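Long-range contact in CRISPR-associated protein, Cse2 family (PDB 3WA8), which probably serves as the small Cse2 (CasB) subunit of a type I-E CRISPR Cascade complex, binding crRNA and helping to stabilise the R-loop: residues Ser22-Met30 with Ala39-Gly47. Residues are numbered along the deposited sequence; the frame is centred on the assembly and turned at random.
Sequences STPADLARM and AEVVPLVEG
In the N-terminal helical region of this Cse2-family protein, helix 24-32 packs across the start of helix 43-49 and its lead-in residues, where D26, R29 and M30 meet E40, V42 and L44. The segment axes cross at 80°, and V42, the N-cap of helix 43-49, points at helix 24-32 and is buried against R29 and M30. Its CG2 lies 3.5 Å from R29 CB, while the M30 side chain crosses V42 at about a right angle, with M30 CG 4.1 Å from V42 CG2. M30, extended beyond CG, carries its CE methyl to L44 CD2 (3.9 Å) and to V45 CG2; on helix 59-72, A69 touches M30 and Y66 touches V45. Helix 24-32 opens with a capping box, T23 OG1 accepting from D26 N and D26 OD2 receiving T23 N on its anti side (2.6 Å, nearly straight at 176° at the hydrogen). This holds the D26 carboxylate near the two apolar residues, OD1 facing V42 CG1 and OD2 facing L44 CD2. On the outer side R29 forms a salt bridge with E40, whose OE2 lies over one face of the guanidinium, so the attraction is one of charge, with the two planes 17° apart and R29 NH1 2.8 Å from E40 OE2.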
ATOM      1  N   SER A  22      -2.500   0.606  18.324  1.00 48.95           N
ATOM      2  CA  SER A  22      -1.153   0.001  18.331  1.00 46.28           C
ATOM      3  C   SER A  22      -0.252   0.525  19.435  1.00 47.82           C
ATOM      4  O   SER A  22      -0.191   1.742  19.634  1.00 50.92           O
ATOM      5  CB  SER A  22      -0.456   0.260  17.006  1.00 44.32           C
ATOM      6  OG  SER A  22      -1.196  -0.314  15.952  1.00 42.55           O
ATOM      7  N   THR A  23       0.444  -0.366  20.139  1.00 46.18           N
ATOM      8  CA  THR A  23       1.480   0.058  21.061  1.00 47.94           C
ATOM      9  C   THR A  23       2.858  -0.047  20.418  1.00 47.08           C
ATOM     10  O   THR A  23       3.017  -0.684  19.365  1.00 44.69           O
ATOM     11  CB  THR A  23       1.491  -0.767  22.340  1.00 49.33           C
ATOM     12  OG1 THR A  23       1.984  -2.094  22.053  1.00 49.82           O
ATOM     13  CG2 THR A  23       0.096  -0.820  22.948  1.00 49.33           C
ATOM     14  N   PRO A  24       3.875   0.580  21.040  1.00 49.62           N
ATOM     15  CA  PRO A  24       5.186   0.517  20.404  1.00 49.56           C
ATOM     16  C   PRO A  24       5.660  -0.911  20.230  1.00 48.16           C
ATOM     17  O   PRO A  24       6.240  -1.221  19.197  1.00 47.23           O
ATOM     18  CB  PRO A  24       6.075   1.306  21.347  1.00 52.90           C
ATOM     19  CG  PRO A  24       5.134   2.207  22.031  1.00 55.52           C
ATOM     20  CD  PRO A  24       3.926   1.376  22.274  1.00 52.95           C
ATOM     21  N   ALA A  25       5.368  -1.778  21.198  1.00 49.37           N
ATOM     22  CA  ALA A  25       5.607  -3.219  21.020  1.00 48.75           C
ATOM     23  C   ALA A  25       4.906  -3.776  19.782  1.00 46.72           C
ATOM     24  O   ALA A  25       5.542  -4.492  19.013  1.00 46.51           O
ATOM     25  CB  ALA A  25       5.226  -4.009  22.232  1.00 48.72           C
ATOM     26  N   ASP A  26       3.627  -3.461  19.574  1.00 46.43           N
ATOM     27  CA  ASP A  26       2.942  -3.959  18.386  1.00 45.54           C
ATOM     28  C   ASP A  26       3.704  -3.552  17.147  1.00 44.79           C
ATOM     29  O   ASP A  26       3.918  -4.386  16.234  1.00 44.56           O
ATOM     30  CB  ASP A  26       1.537  -3.414  18.266  1.00 46.01           C
ATOM     31  CG  ASP A  26       0.662  -3.814  19.422  1.00 51.52           C
ATOM     32  OD1 ASP A  26       0.708  -5.027  19.768  1.00 58.10           O
ATOM     33  OD2 ASP A  26      -0.072  -2.934  19.968  1.00 52.83           O
ATOM     34  N   LEU A  27       4.142  -2.285  17.105  1.00 45.10           N
ATOM     35  CA  LEU A  27       4.778  -1.764  15.887  1.00 43.36           C
ATOM     36  C   LEU A  27       6.089  -2.516  15.618  1.00 43.75           C
ATOM     37  O   LEU A  27       6.410  -2.853  14.456  1.00 42.58           O
ATOM     38  CB  LEU A  27       4.970  -0.257  15.984  1.00 44.68           C
ATOM     39  CG  LEU A  27       3.687   0.509  16.280  1.00 44.23           C
ATOM     40  CD1 LEU A  27       3.987   1.888  16.794  1.00 47.46           C
ATOM     41  CD2 LEU A  27       2.821   0.589  15.045  1.00 40.97           C
ATOM     42  N   ALA A  28       6.805  -2.831  16.702  1.00 44.84           N
ATOM     43  CA  ALA A  28       8.042  -3.573  16.598  1.00 46.07           C
ATOM     44  C   ALA A  28       7.775  -4.922  15.946  1.00 44.73           C
ATOM     45  O   ALA A  28       8.467  -5.272  14.994  1.00 44.83           O
ATOM     46  CB  ALA A  28       8.713  -3.726  17.951  1.00 48.37           C
ATOM     47  N   ARG A  29       6.755  -5.641  16.428  1.00 44.04           N
ATOM     48  CA  ARG A  29       6.364  -6.916  15.849  1.00 43.93           C
ATOM     49  C   ARG A  29       5.936  -6.782  14.385  1.00 42.99           C
ATOM     50  O   ARG A  29       6.458  -7.510  13.504  1.00 42.37           O
ATOM     51  CB  ARG A  29       5.235  -7.521  16.614  1.00 43.61           C
ATOM     52  CG  ARG A  29       5.642  -8.113  17.915  1.00 46.03           C
ATOM     53  CD  ARG A  29       4.569  -9.088  18.429  1.00 44.14           C
ATOM     54  NE  ARG A  29       5.307 -10.168  19.016  1.00 47.27           N
ATOM     55  CZ  ARG A  29       5.585 -11.305  18.407  1.00 50.20           C
ATOM     56  NH1 ARG A  29       5.107 -11.577  17.204  1.00 50.04           N
ATOM     57  NH2 ARG A  29       6.328 -12.190  19.030  1.00 53.81           N
ATOM     58  N   MET A  30       5.018  -5.839  14.131  1.00 42.21           N
ATOM     59  CA  MET A  30       4.523  -5.572  12.767  1.00 41.96           C
ATOM     60  C   MET A  30       5.692  -5.346  11.808  1.00 42.14           C
ATOM     61  O   MET A  30       5.709  -5.891  10.701  1.00 41.38           O
ATOM     62  CB  MET A  30       3.573  -4.373  12.730  1.00 40.82           C
ATOM     63  CG  MET A  30       2.227  -4.566  13.444  1.00 41.56           C
ATOM     64  SD  MET A  30       1.343  -2.970  13.582  1.00 45.32           S
ATOM     65  CE  MET A  30      -0.018  -3.377  14.659  1.00 44.15           C
ATOM     66  N   ALA A  39       3.703 -14.449   9.659  1.00 49.92           N
ATOM     67  CA  ALA A  39       4.462 -15.469  10.391  1.00 52.55           C
ATOM     68  C   ALA A  39       4.860 -14.929  11.743  1.00 51.49           C
ATOM     69  O   ALA A  39       5.179 -15.676  12.621  1.00 54.54           O
ATOM     70  CB  ALA A  39       5.673 -15.926   9.604  1.00 53.33           C
ATOM     71  N   GLU A  40       4.845 -13.623  11.903  1.00 48.87           N
ATOM     72  CA  GLU A  40       5.151 -12.998  13.184  1.00 49.53           C
ATOM     73  C   GLU A  40       3.836 -12.469  13.749  1.00 48.61           C
ATOM     74  O   GLU A  40       3.308 -11.449  13.304  1.00 47.13           O
ATOM     75  CB  GLU A  40       6.136 -11.847  12.985  1.00 48.21           C
ATOM     76  CG  GLU A  40       6.313 -10.947  14.163  1.00 48.91           C
ATOM     77  CD  GLU A  40       7.415 -11.424  15.053  1.00 57.30           C
ATOM     78  OE1 GLU A  40       8.100 -12.383  14.663  1.00 60.97           O
ATOM     79  OE2 GLU A  40       7.603 -10.855  16.149  1.00 61.10           O
ATOM     80  N   VAL A  41       3.293 -13.172  14.719  1.00 50.47           N
ATOM     81  CA  VAL A  41       1.917 -12.964  15.090  1.00 49.49           C
ATOM     82  C   VAL A  41       1.745 -11.731  15.969  1.00 48.21           C
ATOM     83  O   VAL A  41       2.512 -11.537  16.915  1.00 49.03           O
ATOM     84  CB  VAL A  41       1.446 -14.212  15.798  1.00 52.92           C
ATOM     85  CG1 VAL A  41       0.082 -14.029  16.364  1.00 51.85           C
ATOM     86  CG2 VAL A  41       1.503 -15.358  14.821  1.00 54.07           C
ATOM     87  N   VAL A  42       0.745 -10.903  15.660  1.00 46.89           N
ATOM     88  CA  VAL A  42       0.432  -9.729  16.491  1.00 46.41           C
ATOM     89  C   VAL A  42      -1.032  -9.731  16.964  1.00 48.26           C
ATOM     90  O   VAL A  42      -1.957  -9.547  16.139  1.00 48.68           O
ATOM     91  CB  VAL A  42       0.700  -8.399  15.730  1.00 44.11           C
ATOM     92  CG1 VAL A  42       0.380  -7.226  16.628  1.00 44.90           C
ATOM     93  CG2 VAL A  42       2.127  -8.308  15.231  1.00 41.91           C
ATOM     94  N   PRO A  43      -1.267  -9.893  18.285  1.00 50.01           N
ATOM     95  CA  PRO A  43      -2.641 -10.106  18.788  1.00 52.26           C
ATOM     96  C   PRO A  43      -3.583  -9.074  18.224  1.00 52.21           C
ATOM     97  O   PRO A  43      -4.632  -9.423  17.707  1.00 54.11           O
ATOM     98  CB  PRO A  43      -2.507  -9.925  20.293  1.00 52.73           C
ATOM     99  CG  PRO A  43      -1.133 -10.334  20.591  1.00 52.84           C
ATOM    100  CD  PRO A  43      -0.293  -9.871  19.385  1.00 50.62           C
ATOM    101  N   LEU A  44      -3.185  -7.812  18.286  1.00 51.48           N
ATOM    102  CA  LEU A  44      -3.929  -6.735  17.643  1.00 52.17           C
ATOM    103  C   LEU A  44      -4.510  -7.089  16.256  1.00 51.99           C
ATOM    104  O   LEU A  44      -5.730  -6.978  16.015  1.00 54.54           O
ATOM    105  CB  LEU A  44      -3.026  -5.510  17.507  1.00 50.45           C
ATOM    106  CG  LEU A  44      -3.798  -4.196  17.375  1.00 52.92           C
ATOM    107  CD1 LEU A  44      -4.781  -4.015  18.563  1.00 56.71           C
ATOM    108  CD2 LEU A  44      -2.845  -3.021  17.266  1.00 53.13           C
ATOM    109  N   VAL A  45      -3.630  -7.515  15.356  1.00 49.82           N
ATOM    110  CA  VAL A  45      -4.013  -7.853  13.988  1.00 48.84           C
ATOM    111  C   VAL A  45      -4.855  -9.103  13.966  1.00 51.83           C
ATOM    112  O   VAL A  45      -5.931  -9.107  13.363  1.00 53.79           O
ATOM    113  CB  VAL A  45      -2.776  -8.062  13.138  1.00 46.55           C
ATOM    114  CG1 VAL A  45      -3.142  -8.671  11.805  1.00 45.54           C
ATOM    115  CG2 VAL A  45      -2.022  -6.726  12.994  1.00 42.83           C
ATOM    116  N   GLU A  46      -4.377 -10.142  14.658  1.00 52.63           N
ATOM    117  CA  GLU A  46      -5.098 -11.405  14.802  1.00 56.18           C
ATOM    118  C   GLU A  46      -6.531 -11.194  15.286  1.00 60.23           C
ATOM    119  O   GLU A  46      -7.475 -11.826  14.788  1.00 63.43           O
ATOM    120  CB  GLU A  46      -4.370 -12.312  15.782  1.00 56.81           C
ATOM    121  CG  GLU A  46      -3.049 -12.823  15.281  1.00 53.76           C
ATOM    122  CD  GLU A  46      -3.182 -13.684  14.057  1.00 52.76           C
ATOM    123  OE1 GLU A  46      -4.205 -14.386  13.946  1.00 57.77           O
ATOM    124  OE2 GLU A  46      -2.270 -13.667  13.206  1.00 47.84           O
ATOM    125  N   GLY A  47      -6.669 -10.313  16.271  1.00 60.32           N
ATOM    126  CA  GLY A  47      -7.951  -9.911  16.775  1.00 64.58           C
ATOM    127  C   GLY A  47      -8.833  -9.418  15.656  1.00 66.41           C
ATOM    128  O   GLY A  47     -10.003  -9.819  15.548  1.00 70.52           O
TER